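Local structure of aldehyde dehydrogenase (4O6R) at residues R353-S359 / V372-E378. The protein is a putative aldehyde dehydrogenase, probably oxidising aldehydes with NAD(P)+, and binds adenosine monophosphate in the crystal. Residues are numbered along the deposited sequence; the frame is centred on the assembly and turned at random.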
loop_
_atom_site.group_PDB
_atom_site.type_symbol
_atom_site.label_atom_id
_atom_site.label_comp_id
_atom_site.label_asym_id
_atom_site.label_seq_id
_atom_site.Cartn_x
_atom_site.Cartn_y
_atom_site.Cartn_z
ATOM N N ARG A 353 -4.088 2.384 49.978
ATOM C CA ARG A 353 -5.334 1.993 50.600
ATOM C C ARG A 353 -5.961 0.871 49.820
ATOM O O ARG A 353 -6.401 1.069 48.658
ATOM C CB ARG A 353 -6.315 3.162 50.677
ATOM C CG ARG A 353 -5.811 4.287 51.522
ATOM C CD ARG A 353 -6.772 5.440 51.449
ATOM N NE ARG A 353 -8.059 5.002 51.952
ATOM C CZ ARG A 353 -9.214 5.402 51.458
ATOM N NH1 ARG A 353 -9.259 6.265 50.453
ATOM N NH2 ARG A 353 -10.333 4.939 51.980
ATOM N N VAL A 354 -6.011 -0.302 50.444
ATOM C CA VAL A 354 -6.706 -1.435 49.834
ATOM C C VAL A 354 -8.220 -1.246 50.019
ATOM O O VAL A 354 -8.735 -1.357 51.129
ATOM C CB VAL A 354 -6.277 -2.784 50.420
ATOM C CG1 VAL A 354 -6.955 -3.928 49.672
ATOM C CG2 VAL A 354 -4.778 -2.967 50.315
ATOM N N LEU A 355 -8.917 -0.945 48.934
ATOM C CA LEU A 355 -10.348 -0.622 48.996
ATOM C C LEU A 355 -11.220 -1.873 48.956
ATOM O O LEU A 355 -12.311 -1.871 49.503
ATOM C CB LEU A 355 -10.719 0.344 47.883
ATOM C CG LEU A 355 -9.951 1.668 47.877
ATOM C CD1 LEU A 355 -10.402 2.573 46.741
ATOM C CD2 LEU A 355 -10.154 2.369 49.224
ATOM N N THR A 356 -10.734 -2.937 48.306
ATOM C CA THR A 356 -11.363 -4.265 48.385
ATOM C C THR A 356 -10.326 -5.311 48.006
ATOM O O THR A 356 -9.298 -4.997 47.371
ATOM C CB THR A 356 -12.603 -4.406 47.470
ATOM O OG1 THR A 356 -13.270 -5.667 47.731
ATOM C CG2 THR A 356 -12.218 -4.369 45.985
ATOM N N GLY A 357 -10.563 -6.540 48.449
ATOM C CA GLY A 357 -9.728 -7.659 48.082
ATOM C C GLY A 357 -8.391 -7.673 48.767
ATOM O O GLY A 357 -8.279 -7.265 49.912
ATOM N N GLY A 358 -7.393 -8.202 48.073
ATOM C CA GLY A 358 -6.037 -8.295 48.643
ATOM C C GLY A 358 -5.696 -9.630 49.272
ATOM O O GLY A 358 -4.580 -9.830 49.760
ATOM N N SER A 359 -6.631 -10.568 49.271
ATOM C CA SER A 359 -6.334 -11.878 49.849
ATOM C C SER A 359 -7.182 -12.967 49.209
ATOM O O SER A 359 -8.062 -12.684 48.394
ATOM C CB SER A 359 -6.496 -11.846 51.362
ATOM O OG SER A 359 -7.813 -11.554 51.687
ATOM N N VAL A 372 -7.101 -15.385 44.273
ATOM C CA VAL A 372 -7.072 -14.119 44.981
ATOM C C VAL A 372 -8.268 -13.269 44.548
ATOM O O VAL A 372 -8.694 -13.321 43.389
ATOM C CB VAL A 372 -5.714 -13.409 44.798
ATOM C CG1 VAL A 372 -5.446 -13.050 43.360
ATOM C CG2 VAL A 372 -5.628 -12.169 45.666
ATOM N N ARG A 373 -8.821 -12.506 45.477
ATOM C CA ARG A 373 -9.961 -11.657 45.176
ATOM C C ARG A 373 -9.543 -10.441 44.351
ATOM O O ARG A 373 -8.402 -10.017 44.418
ATOM C CB ARG A 373 -10.632 -11.174 46.459
ATOM C CG ARG A 373 -11.256 -12.306 47.269
ATOM C CD ARG A 373 -11.877 -11.793 48.555
ATOM N NE ARG A 373 -10.967 -10.876 49.230
ATOM C CZ ARG A 373 -10.346 -11.110 50.379
ATOM N NH1 ARG A 373 -9.524 -10.175 50.839
ATOM N NH2 ARG A 373 -10.554 -12.245 51.090
ATOM N N PRO A 374 -10.472 -9.900 43.558
ATOM C CA PRO A 374 -10.205 -8.652 42.838
ATOM C C PRO A 374 -9.759 -7.597 43.827
ATOM O O PRO A 374 -10.405 -7.409 44.861
ATOM C CB PRO A 374 -11.560 -8.292 42.221
ATOM C CG PRO A 374 -12.281 -9.590 42.101
ATOM C CD PRO A 374 -11.808 -10.447 43.256
ATOM N N THR A 375 -8.637 -6.965 43.533
ATOM C CA THR A 375 -7.956 -6.091 44.474
ATOM C C THR A 375 -7.813 -4.685 43.856
ATOM O O THR A 375 -7.402 -4.545 42.703
ATOM C CB THR A 375 -6.599 -6.688 44.838
ATOM O OG1 THR A 375 -6.786 -7.974 45.448
ATOM C CG2 THR A 375 -5.864 -5.819 45.791
ATOM N N ILE A 376 -8.225 -3.681 44.622
ATOM C CA ILE A 376 -8.181 -2.278 44.242
ATOM C C ILE A 376 -7.421 -1.505 45.315
ATOM O O ILE A 376 -7.823 -1.517 46.480
ATOM C CB ILE A 376 -9.618 -1.709 44.110
ATOM C CG1 ILE A 376 -10.389 -2.440 43.025
ATOM C CG2 ILE A 376 -9.606 -0.209 43.789
ATOM C CD1 ILE A 376 -11.864 -2.086 43.028
ATOM N N VAL A 377 -6.347 -0.820 44.916
ATOM C CA VAL A 377 -5.502 -0.090 45.842
ATOM C C VAL A 377 -5.373 1.338 45.376
ATOM O O VAL A 377 -4.956 1.575 44.243
ATOM C CB VAL A 377 -4.070 -0.665 45.905
ATOM C CG1 VAL A 377 -3.189 0.196 46.775
ATOM C CG2 VAL A 377 -4.091 -2.083 46.413
ATOM N N GLU A 378 -5.703 2.286 46.244
ATOM C CA GLU A 378 -5.445 3.669 45.940
ATOM C C GLU A 378 -4.035 4.020 46.391
ATOM O O GLU A 378 -3.730 3.910 47.581
ATOM C CB GLU A 378 -6.497 4.574 46.552
ATOM C CG GLU A 378 -6.341 6.008 46.084
ATOM C CD GLU A 378 -7.663 6.774 45.918
ATOM O OE1 GLU A 378 -8.754 6.351 46.374
ATOM O OE2 GLU A 378 -7.575 7.841 45.323
HETATM O O HOH W 1 -10.925 5.946 47.979
HETATM O O HOH W 2 -12.786 -7.897 46.141
#
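Val354 and Val377 face each other as an antiparallel non-hydrogen-bonded pair, their methyls CG2 meeting at 4.1 Å. At the next pair along, Arg353 and Glu378 exchange two backbone hydrogen bonds. Toward Thr356, Leu355 N reaches Ile376 O at 2.7 Å, while Ile376 N returns to Thr356 O at a looser 3.2 Å. Leu355 and Thr356 together face Ile376, with Leu355 at the helical backbone angles (-86/-29) usual at the first position of a classic beta bulge, and the buried Thr356 N finds no partner. The tight packing is around Ile376. With CG1 anti to the carbonyl carbon (chi1 -62°), its CD1 comes to 3.8 Å from Thr356 CG2, while its CG2 meets Leu355 CD1. At the solvent side Arg353 and Glu378 run side by side, but NH1 stays 4.1 Å from OE1, and a water spans them, weakly held by the arginine; Glu378 OE2 takes its salt bridge from Arg400. Past the bulge, Arg373 N bonds Ser359 O. The pair is a bulged, long-looped beta hairpin whose first strand forms one edge of the sheet, with helix 302-315 on the Ile376 face and helix 334-349 on the Val377 face, as in the catalytic domain of aldehyde dehydrogenases.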